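Local coordinates for uncharacterized protein (Legionella pneumophila subsp. pneumophila str. Philadelphia 1, PDB 4EZI), which is of unknown function but adopts the alpha/beta-hydrolase fold and may act as a lipase or related esterase, at residues A[100-105]-A[111-116]; A[180-183]-A[188-191]; A[205-210]-A[220-225]; A[343-348]-A[359-364]. All blocks are in the same frame, centred on the assembly; numbering follows the deposited sequence.

Contact 1 (A[100-105]-A[111-116]); sequences IYLAAY and YMTVMP
The rings of Y105 and Y111 meet at the edge of Y105: CD2 of Y111 lies near the plane of the Y105 ring, 4.3 Å from CD1 of Y105. The Y101 ring meets the methyl of selenomethionine M115 obliquely. One of its faces is taken by CG2 of I100, 3.6 Å above the ring centre. Beyond the contact, Y101 stacks with Y79 and Y111 with Y164. These residues belong to a beta-alpha-beta unit of the alpha/beta-hydrolase fold, in which helix 99-108 connects strand 74-80 to the parallel strand 112-116. The helix runs roughly antiparallel to the strand, with 8.8 Å between the axes of the two short segments and 151° between their directions. T113 and M115 point from the strand to the helix. CE of M115 touches CB of Y101 at 3.6 Å, and the two side chains cross at about a right angle. The bend at chi3 (72°) turns this methyl toward Y101, while SE lies 4.1 Å from CD2 of L102. The phenol ends have outside partners: Y101 OH bonds to H355, Y111 OH to E370, and Y105 OH weakly to Q362. OG1 of T113 sits 3.5 Å from CB of Y105 and donates to Y111 O from above the carbonyl plane. At the turn, Y111 N donates to Y105 O over 2.9 Å, in the carbonyl plane, with an N-H...O angle of 157°.

Contact 2 (A[180-183]-A[188-191]); sequences EMLA and DLPV
The first torsions of L182 and L189 bring their methyl groups together. In L182, CG stands beside the backbone N and opposite the carbonyl carbon (chi1 -77°). In L189 it is swung away from the backbone N (chi1 178°), and the second torsion of 64° completes the placement of the methyls. CD2 of L182 then meets CD2 of L189 at 3.9 Å, an apolar contact of methyl on methyl. The other branch of L182 has a different partner: its CD1 lies 4.1 Å from CG2 of V191, the valine branch beside the backbone N. One leucine thus divides its two methyls between two residues of the loop. L182 and V191 cross at about a right angle. The contact lies where helix 170-185 of the alpha/beta-hydrolase fold ends and the chain turns back to enter strand 193-197. L182, L189 and V191 all point their CB atoms toward the opposing segment. The intervening P190 is exposed, consistent with alternation along the extended loop. L182 is buried, whereas L189 and V191 remain partly exposed. Strand 162-168 packs against this group: L165 touches both L182 and V191, and L163 touches L189. K149 of helix 134-154 also packs on L189.

Contact 3 (A[205-210]-A[220-225]); sequences ETMHFV and AYLAYF
L222 reaches from helix 218-233 toward helix 203-212 and lies between M207 and V210. All three are buried. L222 runs antiparallel alongside each of the other two side chains. Its branches divide the work. CD2 faces the selenomethionine, 3.8 Å from CE of M207 and 3.9 Å from SE of M207. CG and CD1 face the valine, and CG1 of V210 is 3.6 Å from CG of L222. These contacts are apolar. M207 does not start out aimed at the other helix. Bends at chi2 (-61°) and chi3 (105°) bring its selenium and methyl back to the leucine. V210 points toward the other helix, with CG1 anti to its backbone N (chi1 -178°). The two helices follow strand 193-197 and precede strand 310-314. They lie within the largely helical insertion between these core strands, a region that often forms a lid or cap in alpha/beta hydrolases. M207 and V210 are three residues apart, so both lie on the same side of their helix. F226 also touches M207, and P272 lies against L222. A bound di(hydroxyethyl)ether molecule comes within about 4 Å of the L222 side chain.

Contact 4 (A[343-348]-A[359-364]); sequences KSVSDA and LKEQVD
E361 reaches from helix 355-370 toward V345 and K343, and its side chain makes the whole contact from the helix side. CB points at the opposing segment. CG stands beside the backbone N (chi1 -61°) and meets V345, with CG of E361 3.9 Å from CG1 of V345. Here the two side chains lie side by side, pointing opposite ways. At CD the chain has already bent, with a second torsion of -62°, which turns the carboxylate toward K343. Of the two carboxylate oxygens, OE2 is the nearer to the lysine. OE2 of E361 lies 4.1 Å from CE of K343 and 4.9 Å from NZ of K343. The lysine crosses the glutamate at about a right angle, its own chain bent at chi2 (71°). In the alpha/beta-hydrolase fold this joins the edge strand 340-344, at one end of the sheet, and the loop leaving it, to the last helix, 355-370. V313 on the neighbouring strand 310-314 touches K343, V345 and E361. The loop beyond the strand has its own polar support. S346 OG accepts from A348 N over 3.0 Å in an ST turn and is also bonded to L349 N. On the helix, K360 NZ forms a salt bridge with D364 OD2, one turn on, using the syn lone pair of that oxygen. K343 is exposed and E361 partly exposed. Their charged ends are too far apart for a salt bridge, so the opposite charges probably give only a mild, solvent-screened attraction. E361 packs on V345 through carbon, while toward K343 its carboxylate approaches the lysine methylene CE.

Overall arrangement
From the N terminus, contact 1 comes first and closes the short turn between helix 99-108 and strand 112-116. Contact 2 closes the turn from helix 170-185 toward strand 193-197. Contact 3 pairs two successive helices beyond that strand, and contact 4 closes the loop from strand 340-344 to helix 355-370. All four are in series, so none nest or cross. Contacts 1 and 4 touch through Y105, which packs on V363 and makes a weak hydrogen bond to Q362. This joins helix 99-108 to helix 355-370 beside the same sheet. Contact 3 is remote, its centre about 28 Å from that of contact 1, on the opposite side of the chain's centre.

Contact 1 (A[100-105]-A[111-116])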
loop_
_atom_site.group_PDB
_atom_site.type_symbol
_atom_site.label_atom_id
_atom_site.label_comp_id
_atom_site.label_asym_id
_atom_site.label_seq_id
_atom_site.Cartn_x
_atom_site.Cartn_y
_atom_site.Cartn_z
ATOM N N ILE A 100 4.431 -14.022 3.414
ATOM C CA ILE A 100 3.013 -14.295 3.516
ATOM C C ILE A 100 2.235 -13.817 2.286
ATOM O O ILE A 100 1.250 -14.453 1.899
ATOM C CB ILE A 100 2.421 -13.679 4.824
ATOM C CG1 ILE A 100 1.077 -14.273 5.151
ATOM C CG2 ILE A 100 2.406 -12.158 4.786
ATOM C CD1 ILE A 100 1.131 -15.768 5.527
ATOM N N TYR A 101 2.656 -12.717 1.680
ATOM C CA TYR A 101 1.975 -12.179 0.501
ATOM C C TYR A 101 2.155 -13.094 -0.689
ATOM O O TYR A 101 1.201 -13.413 -1.393
ATOM C CB TYR A 101 2.427 -10.741 0.190
ATOM C CG TYR A 101 2.390 -9.894 1.425
ATOM C CD1 TYR A 101 1.192 -9.480 1.947
ATOM C CD2 TYR A 101 3.545 -9.578 2.115
ATOM C CE1 TYR A 101 1.115 -8.779 3.176
ATOM C CE2 TYR A 101 3.502 -8.903 3.320
ATOM C CZ TYR A 101 2.294 -8.499 3.844
ATOM O OH TYR A 101 2.282 -7.836 5.048
ATOM N N LEU A 102 3.374 -13.574 -0.889
ATOM C CA LEU A 102 3.644 -14.555 -1.938
ATOM C C LEU A 102 2.889 -15.868 -1.707
ATOM O O LEU A 102 2.287 -16.428 -2.623
ATOM C CB LEU A 102 5.134 -14.858 -2.035
ATOM C CG LEU A 102 6.030 -13.697 -2.423
ATOM C CD1 LEU A 102 7.449 -14.220 -2.551
ATOM C CD2 LEU A 102 5.580 -13.042 -3.742
ATOM N N ALA A 103 2.897 -16.327 -0.461
ATOM C CA ALA A 103 2.288 -17.594 -0.121
ATOM C C ALA A 103 0.785 -17.570 -0.376
ATOM O O ALA A 103 0.216 -18.504 -0.939
ATOM C CB ALA A 103 2.617 -17.966 1.313
ATOM N N ALA A 104 0.139 -16.501 0.078
ATOM C CA ALA A 104 -1.309 -16.407 -0.035
ATOM C C ALA A 104 -1.755 -16.182 -1.481
ATOM O O ALA A 104 -2.626 -16.879 -1.983
ATOM C CB ALA A 104 -1.820 -15.296 0.903
ATOM N N TYR A 105 -1.171 -15.183 -2.130
ATOM C CA TYR A 105 -1.613 -14.785 -3.459
ATOM C C TYR A 105 -1.040 -15.615 -4.590
ATOM O O TYR A 105 -1.694 -15.756 -5.629
ATOM C CB TYR A 105 -1.284 -13.312 -3.701
ATOM C CG TYR A 105 -2.145 -12.338 -2.940
ATOM C CD1 TYR A 105 -3.492 -12.229 -3.217
ATOM C CD2 TYR A 105 -1.617 -11.493 -1.956
ATOM C CE1 TYR A 105 -4.306 -11.331 -2.537
ATOM C CE2 TYR A 105 -2.415 -10.593 -1.259
ATOM C CZ TYR A 105 -3.758 -10.513 -1.554
ATOM O OH TYR A 105 -4.588 -9.601 -0.923
ATOM N N TYR A 111 -2.029 -16.591 -8.437
ATOM C CA TYR A 111 -1.949 -15.365 -9.196
ATOM C C TYR A 111 -0.503 -14.959 -9.405
ATOM O O TYR A 111 0.364 -15.182 -8.548
ATOM C CB TYR A 111 -2.686 -14.223 -8.476
ATOM C CG TYR A 111 -4.150 -14.489 -8.126
ATOM C CD1 TYR A 111 -4.965 -15.270 -8.932
ATOM C CD2 TYR A 111 -4.704 -13.941 -6.991
ATOM C CE1 TYR A 111 -6.302 -15.483 -8.612
ATOM C CE2 TYR A 111 -6.013 -14.143 -6.658
ATOM C CZ TYR A 111 -6.819 -14.928 -7.460
ATOM O OH TYR A 111 -8.144 -15.117 -7.113
HETATM N N MSE A 112 -0.233 -14.346 -10.556
HETATM C CA MSE A 112 1.001 -13.617 -10.751
HETATM C C MSE A 112 0.982 -12.405 -9.843
HETATM O O MSE A 112 0.090 -11.566 -9.974
HETATM C CB MSE A 112 1.184 -13.231 -12.214
HETATM C CG MSE A 112 2.485 -12.427 -12.425
HETATM SE SE MSE A 112 2.878 -12.105 -14.292
HETATM C CE MSE A 112 2.681 -10.219 -14.340
ATOM N N THR A 113 1.903 -12.358 -8.881
ATOM C CA THR A 113 1.860 -11.416 -7.777
ATOM C C THR A 113 2.882 -10.317 -8.054
ATOM O O THR A 113 4.080 -10.580 -8.229
ATOM C CB THR A 113 2.071 -12.170 -6.441
ATOM O OG1 THR A 113 1.060 -13.181 -6.317
ATOM C CG2 THR A 113 2.018 -11.242 -5.257
ATOM N N VAL A 114 2.398 -9.079 -8.131
ATOM C CA VAL A 114 3.159 -7.909 -8.558
ATOM C C VAL A 114 3.166 -6.939 -7.391
ATOM O O VAL A 114 2.116 -6.558 -6.916
ATOM C CB VAL A 114 2.505 -7.278 -9.798
ATOM C CG1 VAL A 114 3.184 -6.011 -10.207
ATOM C CG2 VAL A 114 2.489 -8.301 -10.961
HETATM N N MSE A 115 4.359 -6.550 -6.923
HETATM C CA MSE A 115 4.503 -5.813 -5.677
HETATM C C MSE A 115 5.480 -4.660 -5.860
HETATM O O MSE A 115 6.698 -4.867 -5.849
HETATM C CB MSE A 115 4.983 -6.745 -4.561
HETATM C CG MSE A 115 4.124 -7.971 -4.400
HETATM SE SE MSE A 115 4.689 -9.095 -2.928
HETATM C CE MSE A 115 4.110 -7.980 -1.497
ATOM N N PRO A 116 4.975 -3.432 -6.006
ATOM C CA PRO A 116 5.898 -2.295 -6.123
ATOM C C PRO A 116 6.618 -2.024 -4.797
ATOM O O PRO A 116 6.022 -2.179 -3.732
ATOM C CB PRO A 116 4.991 -1.119 -6.468
ATOM C CG PRO A 116 3.645 -1.511 -5.901
ATOM C CD PRO A 116 3.564 -3.001 -6.109
#

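Contact 2 (A[180-183]-A[188-191])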
loop_
_atom_site.group_PDB
_atom_site.type_symbol
_atom_site.label_atom_id
_atom_site.label_comp_id
_atom_site.label_asym_id
_atom_site.label_seq_id
_atom_site.Cartn_x
_atom_site.Cartn_y
_atom_site.Cartn_z
ATOM N N GLU A 180 -8.495 4.505 -8.811
ATOM C CA GLU A 180 -9.035 5.729 -9.344
ATOM C C GLU A 180 -8.325 6.126 -10.628
ATOM O O GLU A 180 -8.972 6.502 -11.621
ATOM C CB GLU A 180 -8.946 6.840 -8.279
ATOM C CG GLU A 180 -9.507 8.158 -8.717
ATOM C CD GLU A 180 -9.385 9.217 -7.671
ATOM O OE1 GLU A 180 -8.372 9.201 -6.935
ATOM O OE2 GLU A 180 -10.281 10.083 -7.591
HETATM N N MSE A 181 -7.001 6.083 -10.610
HETATM C CA MSE A 181 -6.207 6.500 -11.749
HETATM C C MSE A 181 -6.324 5.540 -12.922
HETATM O O MSE A 181 -6.319 5.979 -14.072
HETATM C CB MSE A 181 -4.750 6.706 -11.343
HETATM C CG MSE A 181 -3.877 7.303 -12.436
HETATM SE SE MSE A 181 -2.050 7.647 -11.883
HETATM C CE MSE A 181 -2.339 9.262 -10.809
ATOM N N LEU A 182 -6.420 4.248 -12.651
ATOM C CA LEU A 182 -6.681 3.288 -13.725
ATOM C C LEU A 182 -8.010 3.594 -14.428
ATOM O O LEU A 182 -8.083 3.637 -15.656
ATOM C CB LEU A 182 -6.681 1.853 -13.199
ATOM C CG LEU A 182 -5.298 1.240 -12.916
ATOM C CD1 LEU A 182 -5.485 -0.113 -12.241
ATOM C CD2 LEU A 182 -4.460 1.126 -14.190
ATOM N N ALA A 183 -9.053 3.836 -13.642
ATOM C CA ALA A 183 -10.370 4.118 -14.206
ATOM C C ALA A 183 -10.337 5.407 -15.032
ATOM O O ALA A 183 -10.983 5.506 -16.075
ATOM C CB ALA A 183 -11.419 4.194 -13.102
ATOM N N ASP A 188 -9.750 1.415 -20.561
ATOM C CA ASP A 188 -9.896 0.169 -21.324
ATOM C C ASP A 188 -9.131 -1.010 -20.725
ATOM O O ASP A 188 -9.122 -2.093 -21.308
ATOM C CB ASP A 188 -9.478 0.387 -22.788
ATOM C CG ASP A 188 -10.375 1.387 -23.517
ATOM O OD1 ASP A 188 -11.581 1.478 -23.191
ATOM O OD2 ASP A 188 -9.867 2.074 -24.434
ATOM N N LEU A 189 -8.514 -0.819 -19.557
ATOM C CA LEU A 189 -7.881 -1.932 -18.854
ATOM C C LEU A 189 -8.876 -2.471 -17.818
ATOM O O LEU A 189 -9.159 -1.802 -16.835
ATOM C CB LEU A 189 -6.602 -1.465 -18.161
ATOM C CG LEU A 189 -5.892 -2.562 -17.364
ATOM C CD1 LEU A 189 -5.393 -3.691 -18.279
ATOM C CD2 LEU A 189 -4.754 -1.973 -16.556
ATOM N N PRO A 190 -9.385 -3.700 -17.999
ATOM C CA PRO A 190 -10.371 -4.193 -17.029
ATOM C C PRO A 190 -9.758 -4.457 -15.664
ATOM O O PRO A 190 -8.635 -4.963 -15.584
ATOM C CB PRO A 190 -10.888 -5.512 -17.643
ATOM C CG PRO A 190 -10.418 -5.522 -19.053
ATOM C CD PRO A 190 -9.256 -4.587 -19.167
ATOM N N VAL A 191 -10.485 -4.063 -14.619
ATOM C CA VAL A 191 -10.125 -4.361 -13.247
ATOM C C VAL A 191 -11.224 -5.282 -12.717
ATOM O O VAL A 191 -12.416 -4.974 -12.877
ATOM C CB VAL A 191 -10.007 -3.091 -12.390
ATOM C CG1 VAL A 191 -9.737 -3.457 -10.912
ATOM C CG2 VAL A 191 -8.948 -2.150 -12.932
#

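Contact 3 (A[205-210]-A[220-225])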
loop_
_atom_site.group_PDB
_atom_site.type_symbol
_atom_site.label_atom_id
_atom_site.label_comp_id
_atom_site.label_asym_id
_atom_site.label_seq_id
_atom_site.Cartn_x
_atom_site.Cartn_y
_atom_site.Cartn_z
ATOM N N GLU A 205 -10.670 13.107 9.242
ATOM C CA GLU A 205 -10.880 11.912 10.057
ATOM C C GLU A 205 -9.542 11.306 10.503
ATOM O O GLU A 205 -9.356 10.936 11.669
ATOM C CB GLU A 205 -11.737 10.874 9.319
ATOM C CG GLU A 205 -13.205 11.304 9.091
ATOM C CD GLU A 205 -13.397 12.402 8.022
ATOM O OE1 GLU A 205 -12.521 12.628 7.138
ATOM O OE2 GLU A 205 -14.488 13.043 8.056
ATOM N N THR A 206 -8.626 11.176 9.561
ATOM C CA THR A 206 -7.353 10.569 9.862
ATOM C C THR A 206 -6.502 11.479 10.753
ATOM O O THR A 206 -5.899 11.011 11.725
ATOM C CB THR A 206 -6.625 10.143 8.569
ATOM O OG1 THR A 206 -7.442 9.222 7.853
ATOM C CG2 THR A 206 -5.289 9.457 8.875
HETATM N N MSE A 207 -6.431 12.772 10.447
HETATM C CA MSE A 207 -5.627 13.663 11.282
HETATM C C MSE A 207 -6.126 13.658 12.713
HETATM O O MSE A 207 -5.339 13.662 13.658
HETATM C CB MSE A 207 -5.565 15.080 10.747
HETATM C CG MSE A 207 -4.659 15.208 9.553
HETATM SE SE MSE A 207 -2.809 14.741 9.895
HETATM C CE MSE A 207 -2.812 13.013 9.017
ATOM N N HIS A 208 -7.432 13.763 12.906
ATOM C CA HIS A 208 -7.951 13.765 14.277
ATOM C C HIS A 208 -7.551 12.491 15.001
ATOM O O HIS A 208 -7.138 12.534 16.161
ATOM C CB HIS A 208 -9.438 14.043 14.273
ATOM C CG HIS A 208 -9.770 15.481 14.016
ATOM N ND1 HIS A 208 -11.053 15.960 14.113
ATOM C CD2 HIS A 208 -8.992 16.546 13.703
ATOM C CE1 HIS A 208 -11.060 17.255 13.842
ATOM N NE2 HIS A 208 -9.821 17.636 13.600
ATOM N N PHE A 209 -7.705 11.339 14.344
ATOM C CA PHE A 209 -7.474 10.067 14.978
ATOM C C PHE A 209 -5.989 9.901 15.339
ATOM O O PHE A 209 -5.658 9.469 16.433
ATOM C CB PHE A 209 -7.975 8.981 14.039
ATOM C CG PHE A 209 -8.126 7.640 14.666
ATOM C CD1 PHE A 209 -9.174 7.410 15.537
ATOM C CD2 PHE A 209 -7.256 6.616 14.388
ATOM C CE1 PHE A 209 -9.388 6.180 16.077
ATOM C CE2 PHE A 209 -7.458 5.376 14.910
ATOM C CZ PHE A 209 -8.537 5.149 15.763
ATOM N N VAL A 210 -5.105 10.231 14.406
ATOM C CA VAL A 210 -3.691 9.967 14.603
ATOM C C VAL A 210 -3.085 10.993 15.563
ATOM O O VAL A 210 -2.251 10.659 16.391
ATOM C CB VAL A 210 -2.962 9.858 13.239
ATOM C CG1 VAL A 210 -1.509 9.543 13.424
ATOM C CG2 VAL A 210 -3.615 8.775 12.367
ATOM N N ALA A 220 5.304 8.249 14.700
ATOM C CA ALA A 220 6.155 7.867 13.571
ATOM C C ALA A 220 5.463 8.141 12.243
ATOM O O ALA A 220 6.082 8.650 11.310
ATOM C CB ALA A 220 6.595 6.416 13.687
ATOM N N TYR A 221 4.188 7.771 12.107
ATOM C CA TYR A 221 3.474 8.030 10.873
ATOM C C TYR A 221 3.459 9.535 10.559
ATOM O O TYR A 221 3.633 9.956 9.415
ATOM C CB TYR A 221 2.032 7.542 10.958
ATOM C CG TYR A 221 1.781 6.064 11.125
ATOM C CD1 TYR A 221 2.569 5.117 10.503
ATOM C CD2 TYR A 221 0.699 5.626 11.846
ATOM C CE1 TYR A 221 2.269 3.755 10.590
ATOM C CE2 TYR A 221 0.388 4.277 11.950
ATOM C CZ TYR A 221 1.201 3.340 11.324
ATOM O OH TYR A 221 0.897 2.003 11.406
ATOM N N LEU A 222 3.135 10.350 11.556
ATOM C CA LEU A 222 3.006 11.790 11.329
ATOM C C LEU A 222 4.346 12.428 11.034
ATOM O O LEU A 222 4.435 13.326 10.196
ATOM C CB LEU A 222 2.323 12.475 12.521
ATOM C CG LEU A 222 0.846 12.103 12.668
ATOM C CD1 LEU A 222 0.327 12.595 14.014
ATOM C CD2 LEU A 222 -0.014 12.635 11.535
ATOM N N ALA A 223 5.381 11.987 11.737
ATOM C CA ALA A 223 6.734 12.479 11.459
ATOM C C ALA A 223 7.111 12.182 9.986
ATOM O O ALA A 223 7.564 13.064 9.250
ATOM C CB ALA A 223 7.715 11.814 12.409
ATOM N N TYR A 224 6.864 10.950 9.566
ATOM C CA TYR A 224 7.176 10.551 8.190
ATOM C C TYR A 224 6.381 11.385 7.193
ATOM O O TYR A 224 6.893 11.888 6.188
ATOM C CB TYR A 224 6.862 9.060 8.044
ATOM C CG TYR A 224 7.451 8.244 6.909
ATOM C CD1 TYR A 224 8.444 8.718 6.067
ATOM C CD2 TYR A 224 7.058 6.933 6.752
ATOM C CE1 TYR A 224 9.044 7.886 5.137
ATOM C CE2 TYR A 224 7.671 6.087 5.814
ATOM C CZ TYR A 224 8.648 6.568 5.007
ATOM O OH TYR A 224 9.275 5.740 4.108
ATOM N N PHE A 225 5.085 11.543 7.463
ATOM C CA PHE A 225 4.219 12.212 6.539
ATOM C C PHE A 225 4.612 13.672 6.320
ATOM O O PHE A 225 4.772 14.124 5.198
ATOM C CB PHE A 225 2.741 12.125 6.996
ATOM C CG PHE A 225 1.798 12.790 6.032
ATOM C CD1 PHE A 225 1.464 12.163 4.844
ATOM C CD2 PHE A 225 1.314 14.063 6.259
ATOM C CE1 PHE A 225 0.675 12.764 3.906
ATOM C CE2 PHE A 225 0.507 14.670 5.308
ATOM C CZ PHE A 225 0.189 14.015 4.139
#

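Contact 4 (A[343-348]-A[359-364])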
loop_
_atom_site.group_PDB
_atom_site.type_symbol
_atom_site.label_atom_id
_atom_site.label_comp_id
_atom_site.label_asym_id
_atom_site.label_seq_id
_atom_site.Cartn_x
_atom_site.Cartn_y
_atom_site.Cartn_z
ATOM N N LYS A 343 -16.410 -4.584 5.405
ATOM C CA LYS A 343 -16.263 -5.701 6.313
ATOM C C LYS A 343 -15.256 -5.374 7.407
ATOM O O LYS A 343 -14.154 -4.902 7.120
ATOM C CB LYS A 343 -15.775 -6.937 5.539
ATOM C CG LYS A 343 -15.354 -8.112 6.369
ATOM C CD LYS A 343 -16.492 -8.804 7.048
ATOM C CE LYS A 343 -15.976 -10.065 7.757
ATOM N NZ LYS A 343 -17.016 -10.714 8.595
ATOM N N SER A 344 -15.655 -5.664 8.634
ATOM C CA SER A 344 -14.771 -5.651 9.798
ATOM C C SER A 344 -14.496 -7.081 10.219
ATOM O O SER A 344 -15.428 -7.884 10.404
ATOM C CB SER A 344 -15.419 -4.912 10.982
ATOM O OG SER A 344 -14.605 -5.049 12.128
ATOM N N VAL A 345 -13.217 -7.393 10.414
ATOM C CA VAL A 345 -12.809 -8.714 10.832
ATOM C C VAL A 345 -12.847 -8.909 12.352
ATOM O O VAL A 345 -12.703 -10.057 12.820
ATOM C CB VAL A 345 -11.392 -9.089 10.306
ATOM C CG1 VAL A 345 -11.371 -9.034 8.815
ATOM C CG2 VAL A 345 -10.310 -8.193 10.913
ATOM N N SER A 346 -13.057 -7.839 13.121
ATOM C CA SER A 346 -13.038 -7.899 14.578
ATOM C C SER A 346 -13.521 -6.590 15.160
ATOM O O SER A 346 -13.339 -5.528 14.547
ATOM C CB SER A 346 -11.594 -8.128 15.081
ATOM O OG SER A 346 -11.531 -8.238 16.506
ATOM N N ASP A 347 -14.098 -6.651 16.360
ATOM C CA ASP A 347 -14.364 -5.445 17.127
ATOM C C ASP A 347 -13.134 -4.940 17.907
ATOM O O ASP A 347 -13.125 -3.797 18.363
ATOM C CB ASP A 347 -15.512 -5.675 18.116
ATOM C CG ASP A 347 -16.882 -5.659 17.468
ATOM O OD1 ASP A 347 -17.028 -5.185 16.322
ATOM O OD2 ASP A 347 -17.838 -6.112 18.150
ATOM N N ALA A 348 -12.089 -5.751 18.058
ATOM C CA ALA A 348 -10.996 -5.398 18.968
ATOM C C ALA A 348 -9.582 -5.715 18.491
ATOM O O ALA A 348 -8.628 -5.159 19.059
ATOM C CB ALA A 348 -11.235 -5.996 20.365
ATOM N N LEU A 359 -5.949 -10.097 5.132
ATOM C CA LEU A 359 -5.401 -10.752 3.941
ATOM C C LEU A 359 -6.289 -11.916 3.481
ATOM O O LEU A 359 -6.509 -12.111 2.282
ATOM C CB LEU A 359 -3.941 -11.169 4.190
ATOM C CG LEU A 359 -3.126 -11.854 3.076
ATOM C CD1 LEU A 359 -3.177 -11.112 1.771
ATOM C CD2 LEU A 359 -1.672 -12.046 3.526
ATOM N N LYS A 360 -6.760 -12.711 4.436
ATOM C CA LYS A 360 -7.631 -13.853 4.104
ATOM C C LYS A 360 -8.910 -13.379 3.420
ATOM O O LYS A 360 -9.337 -13.961 2.415
ATOM C CB LYS A 360 -7.942 -14.654 5.373
ATOM C CG LYS A 360 -8.829 -15.874 5.175
ATOM C CD LYS A 360 -8.348 -16.828 4.132
ATOM C CE LYS A 360 -9.067 -18.207 4.224
ATOM N NZ LYS A 360 -10.483 -18.091 4.703
ATOM N N GLU A 361 -9.494 -12.303 3.934
ATOM C CA GLU A 361 -10.669 -11.720 3.301
ATOM C C GLU A 361 -10.395 -11.236 1.895
ATOM O O GLU A 361 -11.249 -11.365 1.009
ATOM C CB GLU A 361 -11.265 -10.599 4.127
ATOM C CG GLU A 361 -11.761 -10.986 5.515
ATOM C CD GLU A 361 -12.895 -12.010 5.552
ATOM O OE1 GLU A 361 -13.686 -12.113 4.595
ATOM O OE2 GLU A 361 -13.009 -12.702 6.589
ATOM N N GLN A 362 -9.232 -10.625 1.683
ATOM C CA GLN A 362 -8.871 -10.154 0.342
ATOM C C GLN A 362 -8.809 -11.314 -0.645
ATOM O O GLN A 362 -9.395 -11.248 -1.720
ATOM C CB GLN A 362 -7.527 -9.400 0.378
ATOM C CG GLN A 362 -7.609 -8.094 1.137
ATOM C CD GLN A 362 -6.243 -7.483 1.412
ATOM O OE1 GLN A 362 -5.250 -8.183 1.582
ATOM N NE2 GLN A 362 -6.182 -6.158 1.463
ATOM N N VAL A 363 -8.091 -12.364 -0.275
ATOM C CA VAL A 363 -7.990 -13.544 -1.145
ATOM C C VAL A 363 -9.373 -14.124 -1.471
ATOM O O VAL A 363 -9.683 -14.435 -2.609
ATOM C CB VAL A 363 -7.082 -14.668 -0.535
ATOM C CG1 VAL A 363 -7.112 -15.948 -1.427
ATOM C CG2 VAL A 363 -5.659 -14.168 -0.322
ATOM N N ASP A 364 -10.205 -14.240 -0.442
ATOM C CA ASP A 364 -11.542 -14.802 -0.628
ATOM C C ASP A 364 -12.403 -13.932 -1.550
ATOM O O ASP A 364 -13.177 -14.446 -2.364
ATOM C CB ASP A 364 -12.231 -15.001 0.704
ATOM C CG ASP A 364 -11.678 -16.159 1.499
ATOM O OD1 ASP A 364 -11.001 -17.042 0.939
ATOM O OD2 ASP A 364 -11.981 -16.207 2.712
#